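Uncharacterized protein (Bacteroides ovatus, PDB 4E6F) is of unknown function but belongs to the DUF4468 family, whose domain has a TBP-like fold of a curved antiparallel sheet with helices. Local coordinates at residues V15-E20 / K150-T155; V166-A169 / P173-R176. One frame throughout, in Å; residues are numbered along the deposited sequence.

Both contacts use the long helix 149-169, the last helix of the chain. Interaction 1 lies near its N-terminal end, where the loop before strand 20-21 packs on residues 150-155; interaction 2 lies at its C-terminal end, where the tail 173-176 turns back beside residues 166-169. Their centres are 21 Å apart and their nearest atoms about 12 Å apart, so they do not touch. They come in series along the chain: the first joins segments 130 residues apart, spanning most of the antiparallel sheet, while the second closes over a three-residue linker. Together they pack a loop from the N-terminal part of the chain and the C-terminal tail against one helix, the first contact buried, the second at the surface.

Interaction 1: residues V15-E20 / K150-T155; sequences VGAVPE and KWRRKT. With NO3 (nitrate ion), chain C.
The loop leading into strand 20-21 packs on the first turns of helix 149-169, a loop-on-helix contact within a TBP-like fold. V18 and R152 carry it. The CG2 methyl of V18 lies over one face of the R152 guanidinium, 3.4 Å above its plane and offset toward the rim; its nearest atom is NH1 of R152, 3.5 Å from V18 CG2. A17 adds its CB, which approaches R152 NH2 obliquely at 3.8 Å. R152 reaches the loop because CG stands anti to the backbone N (chi1 179°) and the chain runs extended to NE, bringing the guanidinium nearer the loop than its CB direction alone would suggest. The group is fixed by polar partners: NE donates to the carbonyl of Y13, while NH1 meets D133 in a salt bridge and the carbonyl of I131. Shortened to an alanine here, the side chain is likely to leave D133 without this mate, the Y13 carbonyl without this donor, and a gap beside V18 CG2. V18 and A17 also touch V156, one turn on from R152, and V18 meets V25 of strand 24-32. Next to R152 but clear of the loop, R153 and K154 hold a nitrate ion, probably from the crystallisation liquor. K154 NZ donates to nitrate O2 at 2.8 Å, and R153 NH1 adds a weak bond to the same oxygen. Within the helix, the hydroxyl of T155 returns to the backbone: OG1 donates to W151 O at 2.7 Å, from the face of that carbonyl opposite to T155 N.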
loop_
_atom_site.group_PDB
_atom_site.type_symbol
_atom_site.label_atom_id
_atom_site.label_comp_id
_atom_site.label_asym_id
_atom_site.label_seq_id
_atom_site.Cartn_x
_atom_site.Cartn_y
_atom_site.Cartn_z
ATOM N N VAL A 15 -16.608 4.936 1.494
ATOM C CA VAL A 15 -16.311 5.535 2.800
ATOM C C VAL A 15 -15.185 4.747 3.548
ATOM O O VAL A 15 -15.294 3.527 3.683
ATOM C CB VAL A 15 -17.626 5.574 3.641
ATOM C CG1 VAL A 15 -17.370 6.039 5.067
ATOM C CG2 VAL A 15 -18.682 6.459 2.973
ATOM N N GLY A 16 -14.113 5.443 3.937
ATOM C CA GLY A 16 -13.002 4.861 4.692
ATOM C C GLY A 16 -11.944 4.071 3.931
ATOM O O GLY A 16 -10.963 3.625 4.537
ATOM N N ALA A 17 -12.120 3.868 2.605
ATOM C CA ALA A 17 -11.157 3.067 1.840
ATOM C C ALA A 17 -9.790 3.743 1.696
ATOM O O ALA A 17 -8.799 3.042 1.480
ATOM C CB ALA A 17 -11.719 2.769 0.466
ATOM N N VAL A 18 -9.737 5.092 1.754
ATOM C CA VAL A 18 -8.481 5.837 1.578
ATOM C C VAL A 18 -8.275 6.694 2.845
ATOM O O VAL A 18 -8.758 7.833 2.914
ATOM C CB VAL A 18 -8.489 6.694 0.277
ATOM C CG1 VAL A 18 -7.201 7.520 0.151
ATOM C CG2 VAL A 18 -8.688 5.815 -0.961
ATOM N N PRO A 19 -7.620 6.146 3.882
ATOM C CA PRO A 19 -7.497 6.901 5.126
ATOM C C PRO A 19 -6.523 8.051 5.014
ATOM O O PRO A 19 -5.531 7.982 4.274
ATOM C CB PRO A 19 -6.981 5.856 6.138
ATOM C CG PRO A 19 -7.210 4.503 5.488
ATOM C CD PRO A 19 -7.040 4.798 4.015
ATOM N N GLU A 20 -6.811 9.103 5.782
ATOM C CA GLU A 20 -5.961 10.285 5.863
ATOM C C GLU A 20 -5.523 10.471 7.304
ATOM O O GLU A 20 -6.329 10.311 8.234
ATOM C CB GLU A 20 -6.682 11.529 5.353
ATOM C CG GLU A 20 -6.955 11.459 3.864
ATOM C CD GLU A 20 -7.841 12.585 3.376
ATOM O OE1 GLU A 20 -7.382 13.752 3.395
ATOM O OE2 GLU A 20 -9.000 12.303 2.991
ATOM N N LYS A 150 -10.063 4.348 -11.633
ATOM C CA LYS A 150 -8.953 3.408 -11.834
ATOM C C LYS A 150 -7.843 3.662 -10.823
ATOM O O LYS A 150 -7.246 2.714 -10.325
ATOM C CB LYS A 150 -8.416 3.448 -13.275
ATOM C CG LYS A 150 -7.695 4.741 -13.685
ATOM C CD LYS A 150 -7.400 4.694 -15.186
ATOM C CE LYS A 150 -6.506 5.861 -15.557
ATOM N NZ LYS A 150 -6.302 5.955 -17.045
ATOM N N TRP A 151 -7.584 4.936 -10.504
ATOM C CA TRP A 151 -6.564 5.316 -9.534
ATOM C C TRP A 151 -6.921 4.831 -8.134
ATOM O O TRP A 151 -6.086 4.230 -7.456
ATOM C CB TRP A 151 -6.410 6.844 -9.521
ATOM C CG TRP A 151 -5.980 7.380 -10.851
ATOM C CD1 TRP A 151 -6.783 7.809 -11.866
ATOM C CD2 TRP A 151 -4.640 7.454 -11.338
ATOM N NE1 TRP A 151 -6.021 8.179 -12.950
ATOM C CE2 TRP A 151 -4.697 7.968 -12.652
ATOM C CE3 TRP A 151 -3.383 7.194 -10.771
ATOM C CZ2 TRP A 151 -3.541 8.197 -13.418
ATOM C CZ3 TRP A 151 -2.242 7.406 -11.524
ATOM C CH2 TRP A 151 -2.326 7.893 -12.840
ATOM N N ARG A 152 -8.153 5.096 -7.704
ATOM C CA ARG A 152 -8.572 4.730 -6.357
ATOM C C ARG A 152 -8.710 3.199 -6.213
ATOM O O ARG A 152 -8.204 2.629 -5.234
ATOM C CB ARG A 152 -9.870 5.448 -6.003
ATOM C CG ARG A 152 -10.369 5.089 -4.594
ATOM C CD ARG A 152 -11.160 6.240 -4.001
ATOM N NE ARG A 152 -11.894 5.854 -2.782
ATOM C CZ ARG A 152 -12.075 6.651 -1.734
ATOM N NH1 ARG A 152 -11.465 7.827 -1.672
ATOM N NH2 ARG A 152 -12.816 6.251 -0.710
ATOM N N ARG A 153 -9.373 2.523 -7.177
ATOM C CA ARG A 153 -9.479 1.067 -7.079
ATOM C C ARG A 153 -8.114 0.387 -7.026
ATOM O O ARG A 153 -7.899 -0.498 -6.187
ATOM C CB ARG A 153 -10.215 0.484 -8.298
ATOM C CG ARG A 153 -11.698 0.718 -8.317
ATOM C CD ARG A 153 -12.358 -0.227 -9.319
ATOM N NE ARG A 153 -13.699 0.238 -9.670
ATOM C CZ ARG A 153 -14.003 0.970 -10.743
ATOM N NH1 ARG A 153 -13.067 1.285 -11.634
ATOM N NH2 ARG A 153 -15.253 1.360 -10.951
ATOM N N LYS A 154 -7.238 0.708 -7.990
ATOM C CA LYS A 154 -5.973 -0.018 -8.086
ATOM C C LYS A 154 -5.049 0.303 -6.914
ATOM O O LYS A 154 -4.289 -0.587 -6.509
ATOM C CB LYS A 154 -5.302 0.200 -9.453
ATOM C CG LYS A 154 -6.136 -0.369 -10.621
ATOM C CD LYS A 154 -6.392 -1.860 -10.517
ATOM C CE LYS A 154 -6.991 -2.446 -11.775
ATOM N NZ LYS A 154 -8.481 -2.444 -11.755
ATOM N N THR A 155 -5.130 1.521 -6.339
ATOM C CA THR A 155 -4.277 1.823 -5.176
ATOM C C THR A 155 -4.810 1.084 -3.933
ATOM O O THR A 155 -4.029 0.510 -3.166
ATOM C CB THR A 155 -4.144 3.329 -4.918
ATOM O OG1 THR A 155 -3.700 3.951 -6.130
ATOM C CG2 THR A 155 -3.126 3.632 -3.790
HETATM N N NO3 C . -9.918 0.281 -13.206
HETATM O O1 NO3 C . -10.723 0.961 -13.824
HETATM O O2 NO3 C . -10.144 -0.182 -12.111
HETATM O O3 NO3 C . -8.729 0.059 -13.762
#

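Interaction 2: residues V166-A169 / P173-R176; sequences VAVA and PDTR
V168 meets the returning tail through a single methyl. V168 CG2 lies 3.7 Å from D174 CB and almost as near D174 CG, the two side chains crossing at a slant. V168 CG2 also comes within 4.0 Å of R176 NH2, approaching the guanidinium obliquely. The contact between the segments is therefore a methyl set against the aliphatic and carboxylate carbons of an ion pair. D174 and R176 are bound to each other side-on, two nitrogens to two oxygens. R176 NE donates to D174 OD1 at 2.9 Å along a nearly straight line (171°), on the syn side of the carboxylate. R176 NH2 reaches D174 OD2 at 2.8 Å from above the carboxylate plane, so the two flat groups are not coplanar. The backbone joins in as well: R176 N donates to D174 OD1 at 3.0 Å on its anti side, closing an Asx turn. OD1 thus takes two donors from opposite faces of its plane, which would hold the carboxylate against rotation. The arginine can fold back to it because its chain bends at chi3 (-70°). Further out, the guanidinium has two more acidic partners on helix 149-169: NH2 forms a salt bridge with D165 and NH1 one with D161. Three carboxylates thus surround a single arginine, which probably eases their mutual repulsion and ties the tail to the helix. T175 and R176 also touch M164. On another side of this helix end, V166 and A169 pack on M45 and W48 of helix 38-54, while V166 and A167 meet F31 of strand 24-32.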
loop_
_atom_site.group_PDB
_atom_site.type_symbol
_atom_site.label_atom_id
_atom_site.label_comp_id
_atom_site.label_asym_id
_atom_site.label_seq_id
_atom_site.Cartn_x
_atom_site.Cartn_y
_atom_site.Cartn_z
ATOM N N VAL A 166 1.671 -9.432 4.226
ATOM C CA VAL A 166 2.155 -9.383 5.604
ATOM C C VAL A 166 1.488 -10.493 6.429
ATOM O O VAL A 166 2.169 -11.176 7.210
ATOM C CB VAL A 166 1.920 -7.999 6.239
ATOM C CG1 VAL A 166 2.191 -8.025 7.745
ATOM C CG2 VAL A 166 2.736 -6.903 5.532
ATOM N N ALA A 167 0.147 -10.642 6.295
ATOM C CA ALA A 167 -0.579 -11.671 7.055
ATOM C C ALA A 167 0.024 -13.057 6.758
ATOM O O ALA A 167 0.218 -13.862 7.679
ATOM C CB ALA A 167 -2.062 -11.649 6.689
ATOM N N VAL A 168 0.361 -13.305 5.479
ATOM C CA VAL A 168 0.982 -14.570 5.034
ATOM C C VAL A 168 2.385 -14.710 5.670
ATOM O O VAL A 168 2.756 -15.807 6.111
ATOM C CB VAL A 168 1.024 -14.672 3.477
ATOM C CG1 VAL A 168 1.825 -15.890 3.008
ATOM C CG2 VAL A 168 -0.389 -14.713 2.904
ATOM N N ALA A 169 3.144 -13.597 5.753
ATOM C CA ALA A 169 4.456 -13.646 6.404
ATOM C C ALA A 169 4.320 -14.047 7.888
ATOM O O ALA A 169 5.241 -14.656 8.443
ATOM C CB ALA A 169 5.157 -12.299 6.289
ATOM N N PRO A 173 -2.913 -18.518 5.961
ATOM C CA PRO A 173 -2.970 -19.192 4.651
ATOM C C PRO A 173 -3.215 -18.162 3.539
ATOM O O PRO A 173 -3.976 -17.198 3.728
ATOM C CB PRO A 173 -4.131 -20.176 4.804
ATOM C CG PRO A 173 -4.989 -19.616 5.890
ATOM C CD PRO A 173 -4.078 -18.858 6.814
ATOM N N ASP A 174 -2.497 -18.292 2.414
ATOM C CA ASP A 174 -2.650 -17.338 1.322
ATOM C C ASP A 174 -3.867 -17.725 0.498
ATOM O O ASP A 174 -3.875 -18.792 -0.111
ATOM C CB ASP A 174 -1.381 -17.286 0.454
ATOM C CG ASP A 174 -1.298 -16.109 -0.494
ATOM O OD1 ASP A 174 -2.354 -15.492 -0.782
ATOM O OD2 ASP A 174 -0.176 -15.791 -0.945
ATOM N N THR A 175 -4.872 -16.833 0.465
ATOM C CA THR A 175 -6.144 -17.046 -0.239
ATOM C C THR A 175 -6.124 -16.432 -1.644
ATOM O O THR A 175 -7.068 -16.644 -2.401
ATOM C CB THR A 175 -7.315 -16.440 0.578
ATOM O OG1 THR A 175 -7.071 -15.041 0.806
ATOM C CG2 THR A 175 -7.550 -17.166 1.892
ATOM N N ARG A 176 -5.070 -15.677 -1.994
ATOM C CA ARG A 176 -4.979 -15.022 -3.306
ATOM C C ARG A 176 -4.901 -16.042 -4.462
ATOM O O ARG A 176 -4.291 -17.101 -4.292
ATOM C CB ARG A 176 -3.791 -14.071 -3.368
ATOM C CG ARG A 176 -3.940 -12.859 -2.449
ATOM C CD ARG A 176 -2.636 -12.085 -2.377
ATOM N NE ARG A 176 -1.590 -12.822 -1.655
ATOM C CZ ARG A 176 -0.417 -12.307 -1.303
ATOM N NH1 ARG A 176 -0.138 -11.029 -1.562
ATOM N NH2 ARG A 176 0.476 -13.052 -0.659
#